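Local coordinates for putative esterase (Uncultured bacterium, PDB 7C4D), which probably hydrolyses carboxylic ester bonds, as expected of an esterase with the alpha/beta-hydrolase fold, at residues 191-194 with 195-199; 66-70 with 71-75; 124-127 with 128-132; 166-169 with 170-173. All blocks are in the same frame, centred on the assembly; numbering follows the deposited sequence.

Interaction 1: residues 191-194 with 195-199; sequences NIDS and IEKNI
S194 and N198 meet on the packed side of the short helix 192-196, where the N198 amide folds back toward the carbonyl of S194. The modelled ND2 of N198 lies 2.4 Å from S194 O, too short to be taken literally, so a hydrogen bond is indicated but its length is doubtful. A chi1 of 170° swings S194 OG toward the 66-70 loop, where it is gripped by D67 O, which also accepts from N198 ND2; N198 OD1 takes M69 N and N201 ND2. At the start of the helix N191 is the N-cap: its OD1 receives S194 N at 3.2 Å, the donor standing above the amide plane, while N191 ND2 goes to N59. I195 N then bonds to N191 O at 3.0 Å. The solvent side is looser. D193 and K197 cross obliquely, and D193 OD2 reaches K197 CE at 3.8 Å but stays 4.8 Å from K197 NZ, so opposite charges sit close without a salt bridge. K197 N bonds to D193 O at 3.0 Å. Helix 131-144 flanks the segment, with I192 against L143, E196 against I140 and I199 against H136, while I195 rests on the loop at Y33.

Interaction 2: residues 66-70 with 71-75; sequences ADDMS and YESMA
The N-cap of helix 71-84 is formed here by S70, which meets S73 one turn on, in the loop-to-helix step that follows strand 51-55. S70 OG accepts from S73 N at 3.2 Å (N-H...O angle 150°), the capping bond. In return S73 OG donates to S70 O at 2.8 Å, and M74 N reaches the same oxygen at 3.1 Å, in the carbonyl plane, so two good donors hold S70 O, with a further weak bond from S73 N. Both serine hydroxyls sit between backbone N and carbonyl carbon (chi1 80° for S70, 67° for S73), which turns S70 OG forward to S73 N and S73 OG back to S70 O. D68 sets up the cap from the loop side: its OD1 accepts from S70 N at 3.1 Å, an Asx turn, met from above the carboxylate plane, and its OD2 takes a weak bond from S70 OG and touches S73 CB at 3.4 Å. With an alanine at D68, S70 N would probably lose this acceptor and S70 OG would be freer to turn away from S73 N. The M74 methyl, CE, packs 3.3 Å from M69 O, and M69 CE lies 4.2 Å from M74 SD. Beyond, Y71 OH bonds to I202 O, and the Y71 ring meets W104. A carboxylate beside the positive end of a helix is favourably placed, and D68 is therefore likely to keep its negative charge, while S70 OG accepts from S73 N and makes a weak bond to D68 OD2.

Interaction 3: residues 124-127 with 128-132; sequences GKYD and TTSPN
D127 OD1 accepts twice from T129, from T129 OG1 at 2.7 Å and from T129 N at 3.1 Å. The hydroxyl comes from above the carboxylate plane, while the amide meets the anti side close to that plane. D127 CG lies between backbone N and carbonyl carbon (chi1 63°), which curls the carboxylate round to T129. The backbone carbonyl is gripped as well: S130 OG donates to D127 O at 2.7 Å, nearly along the C=O axis (162°), and S130 N adds a second bond at 3.2 Å from above the carbonyl plane. The S130 N bond closes a type I beta turn from D127 to S130, and D127 OD1 with T129 N adds an Asx turn. The turn leads into helix 131-144, where S130 is the N-cap and its OG caps V133 N, in the region after strand 113-119 where alpha/beta hydrolases commonly carry their lid insertion. N132, the second residue of helix 131-144, sends its ND2 over one face of the Y126 ring, 3.3 Å above the ring plane and above its centre, with amide and ring planes at 89°. S130 OG instead lies at the edge of this ring, 3.7 Å from Y126 CB. Further out, Y126 OH is tied to Y227 O and A122 N, fixing the far end of the ring, and the Y126 backbone bonds to M203.

Interaction 4: residues 166-169 with 170-173; sequences DNVQ and LRMF
R171 lays its aliphatic chain back over the preceding turn, CG 3.3 Å from N167 O and CD 3.3 Å from D166 O, then bends at chi3 (84°) so that NH2 comes alongside V168, 3.6 Å from its CG1. CD, not the guanidinium, makes the close contact with D166 O; NH2 meets the valine methyl obliquely and has a further weak, long ion pair with E158. Swapping R171 for an alanine would probably strip V168 CG1 and D166 O of this neighbour and leave E158 without that partner. N167 begins helix 168-175 as its N-cap: with CG anti to backbone N (chi1 -176°), OD1 swings to L170 N at 3.1 Å, the donor 58° out of the amide plane, and also touches L170 CB. N167 O carries the next bond, from R171 N, and the helix then continues with M172 N to V168 O and F173 N to Q169 O, both 2.8 Å. M172 bends at chi2 and chi3 so that its methyl, CE, reaches back to V168 and lies 4.3 Å from V168 CB, an apolar touch on the exposed side of the helix. L170 and R171 both rest on I165, in the loop ahead of the helix. F173 sets CB against Q169 O, while its ring leads away from this turn and meets W254 edge to face; a sulfate ion, probably from the crystallisation liquor, lies about 3 Å from the F173 side chain.

Interactions 1 and 2 are directly joined, their centres 11 Å apart: D67 O receives S194 OG at 2.6 Å and N198 ND2 at 2.8 Å, both probable hydrogen bonds. Interaction 3 lies farther off, its nearest atoms about 7 Å from interaction 1 and about 8 Å from interaction 2. Interaction 4 keeps about 9 Å or more between nearest atoms from all the others. Three of the four border the probable catalytic centre, with Y71, N132 and F173 side chains near, without touching, a putative Ser-His-Asp triad. Bound acetate, likely a crystallisation component, lies about 6 Å from the Y71 side chain, and acetate is also about 5 Å from that of N132.

Interaction 1: residues 191-194 with 195-199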
loop_
_atom_site.group_PDB
_atom_site.type_symbol
_atom_site.label_atom_id
_atom_site.label_comp_id
_atom_site.label_asym_id
_atom_site.label_seq_id
_atom_site.Cartn_x
_atom_site.Cartn_y
_atom_site.Cartn_z
ATOM N N ASN A 191 6.929 -6.569 10.925
ATOM C CA ASN A 191 7.938 -7.601 10.730
ATOM C C ASN A 191 9.040 -7.114 9.791
ATOM O O ASN A 191 9.080 -7.495 8.614
ATOM C CB ASN A 191 7.289 -8.870 10.195
ATOM C CG ASN A 191 8.179 -10.091 10.242
ATOM O OD1 ASN A 191 9.364 -9.981 10.531
ATOM N ND2 ASN A 191 7.600 -11.244 9.943
ATOM N N ILE A 192 9.908 -6.245 10.332
ATOM C CA ILE A 192 11.035 -5.647 9.628
ATOM C C ILE A 192 11.921 -6.730 8.999
ATOM O O ILE A 192 12.450 -6.551 7.908
ATOM C CB ILE A 192 11.814 -4.722 10.584
ATOM C CG1 ILE A 192 10.841 -3.811 11.337
ATOM C CG2 ILE A 192 12.933 -3.962 9.883
ATOM C CD1 ILE A 192 11.310 -2.403 11.537
ATOM N N ASP A 193 12.052 -7.876 9.664
ATOM C CA ASP A 193 12.916 -8.926 9.162
ATOM C C ASP A 193 12.359 -9.507 7.868
ATOM O O ASP A 193 13.110 -9.695 6.899
ATOM C CB ASP A 193 13.179 -10.029 10.195
ATOM C CG ASP A 193 14.312 -10.946 9.753
ATOM O OD1 ASP A 193 15.463 -10.454 9.665
ATOM O OD2 ASP A 193 14.032 -12.127 9.445
ATOM N N SER A 194 11.065 -9.848 7.882
ATOM C CA SER A 194 10.431 -10.374 6.683
ATOM C C SER A 194 10.500 -9.341 5.553
ATOM O O SER A 194 10.782 -9.684 4.401
ATOM C CB SER A 194 9.020 -10.870 6.938
ATOM O OG SER A 194 8.337 -11.178 5.717
ATOM N N ILE A 195 10.285 -8.067 5.895
ATOM C CA ILE A 195 10.326 -7.000 4.896
ATOM C C ILE A 195 11.693 -6.990 4.190
ATOM O O ILE A 195 11.756 -7.029 2.960
ATOM C CB ILE A 195 9.949 -5.627 5.505
ATOM C CG1 ILE A 195 8.468 -5.525 5.892
ATOM C CG2 ILE A 195 10.359 -4.491 4.601
ATOM C CD1 ILE A 195 8.119 -4.263 6.675
ATOM N N GLU A 196 12.772 -6.953 4.982
ATOM C CA GLU A 196 14.150 -6.948 4.492
ATOM C C GLU A 196 14.416 -8.143 3.588
ATOM O O GLU A 196 14.943 -7.972 2.497
ATOM C CB GLU A 196 15.174 -6.921 5.623
ATOM C CG GLU A 196 16.604 -6.784 5.122
ATOM C CD GLU A 196 17.683 -6.573 6.176
ATOM O OE1 GLU A 196 17.800 -7.431 7.081
ATOM O OE2 GLU A 196 18.411 -5.553 6.094
ATOM N N LYS A 197 14.010 -9.340 4.020
ATOM C CA LYS A 197 14.290 -10.539 3.252
ATOM C C LYS A 197 13.238 -10.752 2.164
ATOM O O LYS A 197 13.127 -11.874 1.651
ATOM C CB LYS A 197 14.358 -11.769 4.167
ATOM C CG LYS A 197 15.431 -11.711 5.250
ATOM C CD LYS A 197 15.645 -13.024 5.959
ATOM C CE LYS A 197 16.775 -12.949 6.960
ATOM N NZ LYS A 197 17.528 -14.223 7.006
ATOM N N ASN A 198 12.458 -9.701 1.842
ATOM C CA ASN A 198 11.510 -9.780 0.741
ATOM C C ASN A 198 11.603 -8.564 -0.184
ATOM O O ASN A 198 10.729 -8.395 -1.048
ATOM C CB ASN A 198 10.051 -9.909 1.206
ATOM C CG ASN A 198 9.689 -11.275 1.723
ATOM O OD1 ASN A 198 9.123 -12.097 0.996
ATOM N ND2 ASN A 198 10.020 -11.509 2.988
ATOM N N ILE A 199 12.635 -7.725 -0.008
ATOM C CA ILE A 199 12.767 -6.503 -0.801
ATOM C C ILE A 199 12.802 -6.761 -2.316
ATOM O O ILE A 199 12.367 -5.930 -3.104
ATOM C CB ILE A 199 13.943 -5.622 -0.328
ATOM C CG1 ILE A 199 13.804 -4.177 -0.820
ATOM C CG2 ILE A 199 15.299 -6.225 -0.695
ATOM C CD1 ILE A 199 12.712 -3.369 -0.126
#

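Interaction 2: residues 66-70 with 71-75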
loop_
_atom_site.group_PDB
_atom_site.type_symbol
_atom_site.label_atom_id
_atom_site.label_comp_id
_atom_site.label_asym_id
_atom_site.label_seq_id
_atom_site.Cartn_x
_atom_site.Cartn_y
_atom_site.Cartn_z
ATOM N N ALA A 66 4.430 -13.123 9.117
ATOM C CA ALA A 66 4.889 -14.256 8.322
ATOM C C ALA A 66 6.210 -13.878 7.648
ATOM O O ALA A 66 6.592 -12.715 7.667
ATOM C CB ALA A 66 3.832 -14.705 7.335
ATOM N N ASP A 67 6.943 -14.882 7.136
ATOM C CA ASP A 67 8.275 -14.686 6.570
ATOM C C ASP A 67 8.165 -14.329 5.094
ATOM O O ASP A 67 8.857 -13.433 4.636
ATOM C CB ASP A 67 9.144 -15.935 6.730
ATOM C CG ASP A 67 9.423 -16.285 8.182
ATOM O OD1 ASP A 67 9.980 -15.422 8.901
ATOM O OD2 ASP A 67 9.061 -17.406 8.586
ATOM N N ASP A 68 7.311 -15.070 4.383
ATOM C CA ASP A 68 6.975 -14.798 2.993
ATOM C C ASP A 68 6.022 -13.592 2.917
ATOM O O ASP A 68 4.966 -13.564 3.564
ATOM C CB ASP A 68 6.290 -16.013 2.362
ATOM C CG ASP A 68 5.972 -15.799 0.900
ATOM O OD1 ASP A 68 6.746 -15.099 0.259
ATOM O OD2 ASP A 68 4.946 -16.323 0.429
ATOM N N MET A 69 6.419 -12.612 2.103
ATOM C CA MET A 69 5.642 -11.436 1.748
ATOM C C MET A 69 5.597 -11.263 0.228
ATOM O O MET A 69 5.647 -10.140 -0.261
ATOM C CB MET A 69 6.376 -10.198 2.265
ATOM C CG MET A 69 5.904 -9.720 3.561
ATOM S SD MET A 69 6.836 -8.244 3.913
ATOM C CE MET A 69 5.763 -6.999 3.197
ATOM N N SER A 70 5.541 -12.362 -0.524
ATOM C CA SER A 70 5.443 -12.281 -1.968
ATOM C C SER A 70 4.051 -11.737 -2.336
ATOM O O SER A 70 3.148 -11.827 -1.514
ATOM C CB SER A 70 5.673 -13.652 -2.527
ATOM O OG SER A 70 4.499 -14.439 -2.422
ATOM N N TYR A 71 3.865 -11.245 -3.575
ATOM C CA TYR A 71 2.629 -10.630 -4.015
ATOM C C TYR A 71 1.601 -11.727 -4.179
ATOM O O TYR A 71 0.392 -11.502 -4.066
ATOM C CB TYR A 71 2.835 -9.803 -5.285
ATOM C CG TYR A 71 3.488 -8.465 -5.029
ATOM C CD1 TYR A 71 2.859 -7.539 -4.198
ATOM C CD2 TYR A 71 4.672 -8.082 -5.650
ATOM C CE1 TYR A 71 3.440 -6.330 -3.881
ATOM C CE2 TYR A 71 5.237 -6.837 -5.405
ATOM C CZ TYR A 71 4.616 -5.966 -4.504
ATOM O OH TYR A 71 5.063 -4.716 -4.178
ATOM N N GLU A 72 2.116 -12.931 -4.416
ATOM C CA GLU A 72 1.258 -14.096 -4.542
ATOM C C GLU A 72 0.538 -14.322 -3.211
ATOM O O GLU A 72 -0.666 -14.557 -3.182
ATOM C CB GLU A 72 2.103 -15.303 -4.952
ATOM C CG GLU A 72 1.351 -16.613 -4.981
ATOM C CD GLU A 72 0.372 -16.739 -6.133
ATOM O OE1 GLU A 72 -0.752 -17.217 -5.883
ATOM O OE2 GLU A 72 0.742 -16.367 -7.275
ATOM N N SER A 73 1.291 -14.243 -2.111
ATOM C CA SER A 73 0.769 -14.586 -0.797
ATOM C C SER A 73 -0.151 -13.471 -0.317
ATOM O O SER A 73 -1.209 -13.763 0.239
ATOM C CB SER A 73 1.876 -14.868 0.216
ATOM O OG SER A 73 2.621 -13.701 0.514
ATOM N N MET A 74 0.277 -12.215 -0.553
ATOM C CA MET A 74 -0.499 -11.031 -0.198
ATOM C C MET A 74 -1.806 -11.008 -0.978
ATOM O O MET A 74 -2.834 -10.775 -0.376
ATOM C CB MET A 74 0.317 -9.746 -0.364
ATOM C CG MET A 74 1.414 -9.672 0.682
ATOM S SD MET A 74 2.291 -8.145 1.038
ATOM C CE MET A 74 3.180 -7.940 -0.501
ATOM N N ALA A 75 -1.776 -11.419 -2.264
ATOM C CA ALA A 75 -2.957 -11.557 -3.112
ATOM C C ALA A 75 -3.908 -12.587 -2.544
ATOM O O ALA A 75 -5.130 -12.427 -2.636
ATOM C CB ALA A 75 -2.588 -11.934 -4.528
#

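Interaction 3: residues 124-127 with 128-132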
loop_
_atom_site.group_PDB
_atom_site.type_symbol
_atom_site.label_atom_id
_atom_site.label_comp_id
_atom_site.label_asym_id
_atom_site.label_seq_id
_atom_site.Cartn_x
_atom_site.Cartn_y
_atom_site.Cartn_z
ATOM N N GLY A 124 5.671 -2.823 -13.388
ATOM C CA GLY A 124 6.956 -3.439 -13.694
ATOM C C GLY A 124 7.992 -3.372 -12.561
ATOM O O GLY A 124 7.810 -2.744 -11.515
ATOM N N LYS A 125 9.124 -4.034 -12.797
ATOM C CA LYS A 125 10.181 -4.182 -11.808
ATOM C C LYS A 125 10.957 -2.881 -11.716
ATOM O O LYS A 125 11.161 -2.220 -12.726
ATOM C CB LYS A 125 11.104 -5.355 -12.181
ATOM C CG LYS A 125 12.414 -5.423 -11.406
ATOM C CD LYS A 125 13.389 -6.437 -11.938
ATOM C CE LYS A 125 14.779 -6.203 -11.379
ATOM N NZ LYS A 125 15.713 -7.303 -11.723
ATOM N N TYR A 126 11.358 -2.526 -10.486
ATOM C CA TYR A 126 12.252 -1.419 -10.206
ATOM C C TYR A 126 13.646 -2.003 -9.919
ATOM O O TYR A 126 13.763 -2.954 -9.156
ATOM C CB TYR A 126 11.735 -0.627 -9.000
ATOM C CG TYR A 126 10.412 0.067 -9.212
ATOM C CD1 TYR A 126 9.218 -0.644 -9.108
ATOM C CD2 TYR A 126 10.356 1.420 -9.551
ATOM C CE1 TYR A 126 7.999 -0.026 -9.334
ATOM C CE2 TYR A 126 9.145 2.051 -9.782
ATOM C CZ TYR A 126 7.969 1.320 -9.672
ATOM O OH TYR A 126 6.768 1.916 -9.866
ATOM N N ASP A 127 14.701 -1.432 -10.513
ATOM C CA ASP A 127 16.058 -1.926 -10.298
ATOM C C ASP A 127 16.794 -1.039 -9.291
ATOM O O ASP A 127 16.205 -0.110 -8.738
ATOM C CB ASP A 127 16.811 -2.097 -11.618
ATOM C CG ASP A 127 16.993 -0.788 -12.358
ATOM O OD1 ASP A 127 17.393 0.193 -11.708
ATOM O OD2 ASP A 127 16.727 -0.759 -13.581
ATOM N N THR A 128 18.093 -1.311 -9.072
ATOM C CA THR A 128 18.788 -0.755 -7.923
ATOM C C THR A 128 19.148 0.710 -8.147
ATOM O O THR A 128 19.390 1.427 -7.178
ATOM C CB THR A 128 19.963 -1.618 -7.436
ATOM O OG1 THR A 128 19.700 -2.984 -7.764
ATOM C CG2 THR A 128 20.183 -1.514 -5.938
ATOM N N THR A 129 19.150 1.163 -9.406
ATOM C CA THR A 129 19.502 2.544 -9.718
ATOM C C THR A 129 18.333 3.464 -9.394
ATOM O O THR A 129 18.515 4.661 -9.202
ATOM C CB THR A 129 19.974 2.737 -11.174
ATOM O OG1 THR A 129 19.654 1.590 -11.966
ATOM C CG2 THR A 129 21.452 3.060 -11.306
ATOM N N SER A 130 17.141 2.865 -9.321
ATOM C CA SER A 130 15.899 3.575 -9.113
ATOM C C SER A 130 15.904 4.175 -7.713
ATOM O O SER A 130 16.423 3.559 -6.783
ATOM C CB SER A 130 14.709 2.649 -9.344
ATOM O OG SER A 130 14.426 1.822 -8.214
ATOM N N PRO A 131 15.340 5.391 -7.532
ATOM C CA PRO A 131 15.081 5.939 -6.196
ATOM C C PRO A 131 14.065 5.156 -5.358
ATOM O O PRO A 131 14.036 5.294 -4.140
ATOM C CB PRO A 131 14.542 7.351 -6.477
ATOM C CG PRO A 131 14.974 7.652 -7.898
ATOM C CD PRO A 131 14.963 6.315 -8.607
ATOM N N ASN A 132 13.220 4.341 -6.004
ATOM C CA ASN A 132 12.340 3.453 -5.264
ATOM C C ASN A 132 13.181 2.472 -4.449
ATOM O O ASN A 132 13.029 2.413 -3.225
ATOM C CB ASN A 132 11.353 2.687 -6.152
ATOM C CG ASN A 132 10.320 1.883 -5.377
ATOM O OD1 ASN A 132 10.112 2.083 -4.181
ATOM N ND2 ASN A 132 9.628 0.981 -6.057
#

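Interaction 4: residues 166-169 with 170-173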
loop_
_atom_site.group_PDB
_atom_site.type_symbol
_atom_site.label_atom_id
_atom_site.label_comp_id
_atom_site.label_asym_id
_atom_site.label_seq_id
_atom_site.Cartn_x
_atom_site.Cartn_y
_atom_site.Cartn_z
ATOM N N ASP A 166 15.568 12.704 6.736
ATOM C CA ASP A 166 15.289 14.105 7.025
ATOM C C ASP A 166 13.786 14.372 7.043
ATOM O O ASP A 166 13.264 14.893 8.028
ATOM C CB ASP A 166 15.963 15.037 6.014
ATOM C CG ASP A 166 17.403 14.676 5.710
ATOM O OD1 ASP A 166 18.122 14.287 6.647
ATOM O OD2 ASP A 166 17.790 14.782 4.535
ATOM N N ASN A 167 13.112 14.050 5.927
ATOM C CA ASN A 167 11.687 14.288 5.752
ATOM C C ASN A 167 10.946 13.851 7.013
ATOM O O ASN A 167 10.986 12.682 7.386
ATOM C CB ASN A 167 11.141 13.586 4.505
ATOM C CG ASN A 167 9.683 13.905 4.251
ATOM O OD1 ASN A 167 8.867 13.004 4.080
ATOM N ND2 ASN A 167 9.343 15.183 4.246
ATOM N N VAL A 168 10.290 14.812 7.670
ATOM C CA VAL A 168 9.679 14.567 8.968
ATOM C C VAL A 168 8.434 13.702 8.798
ATOM O O VAL A 168 8.129 12.879 9.660
ATOM C CB VAL A 168 9.378 15.863 9.750
ATOM C CG1 VAL A 168 10.645 16.509 10.298
ATOM C CG2 VAL A 168 8.537 16.861 8.959
ATOM N N GLN A 169 7.731 13.897 7.676
ATOM C CA GLN A 169 6.525 13.141 7.380
ATOM C C GLN A 169 6.872 11.660 7.259
ATOM O O GLN A 169 6.187 10.828 7.846
ATOM C CB GLN A 169 5.817 13.695 6.143
ATOM C CG GLN A 169 5.576 15.195 6.219
ATOM C CD GLN A 169 6.162 15.882 5.009
ATOM O OE1 GLN A 169 6.867 16.883 5.120
ATOM N NE2 GLN A 169 5.889 15.328 3.837
ATOM N N LEU A 170 7.953 11.357 6.527
ATOM C CA LEU A 170 8.501 10.007 6.422
ATOM C C LEU A 170 8.866 9.470 7.806
ATOM O O LEU A 170 8.540 8.331 8.136
ATOM C CB LEU A 170 9.707 10.046 5.478
ATOM C CG LEU A 170 10.338 8.714 5.079
ATOM C CD1 LEU A 170 9.286 7.716 4.592
ATOM C CD2 LEU A 170 11.396 8.953 4.008
ATOM N N ARG A 171 9.494 10.326 8.624
ATOM C CA ARG A 171 9.920 9.977 9.970
ATOM C C ARG A 171 8.722 9.529 10.802
ATOM O O ARG A 171 8.772 8.452 11.383
ATOM C CB ARG A 171 10.667 11.134 10.644
ATOM C CG ARG A 171 12.119 11.322 10.219
ATOM C CD ARG A 171 12.662 12.725 10.480
ATOM N NE ARG A 171 13.172 13.028 11.816
ATOM C CZ ARG A 171 12.462 13.546 12.819
ATOM N NH1 ARG A 171 13.040 13.783 13.985
ATOM N NH2 ARG A 171 11.179 13.820 12.666
ATOM N N MET A 172 7.659 10.352 10.875
ATOM C CA MET A 172 6.496 10.027 11.702
ATOM C C MET A 172 5.650 8.915 11.081
ATOM O O MET A 172 5.021 8.148 11.817
ATOM C CB MET A 172 5.588 11.227 11.989
ATOM C CG MET A 172 5.905 11.917 13.301
ATOM S SD MET A 172 7.125 13.235 13.063
ATOM C CE MET A 172 6.156 14.444 12.156
ATOM N N PHE A 173 5.644 8.855 9.738
ATOM C CA PHE A 173 5.056 7.768 8.966
ATOM C C PHE A 173 5.607 6.436 9.490
ATOM O O PHE A 173 4.843 5.536 9.899
ATOM C CB PHE A 173 5.239 8.032 7.460
ATOM C CG PHE A 173 4.764 6.906 6.580
ATOM C CD1 PHE A 173 3.421 6.787 6.231
ATOM C CD2 PHE A 173 5.647 5.928 6.156
ATOM C CE1 PHE A 173 2.965 5.709 5.484
ATOM C CE2 PHE A 173 5.199 4.849 5.405
ATOM C CZ PHE A 173 3.860 4.740 5.077
#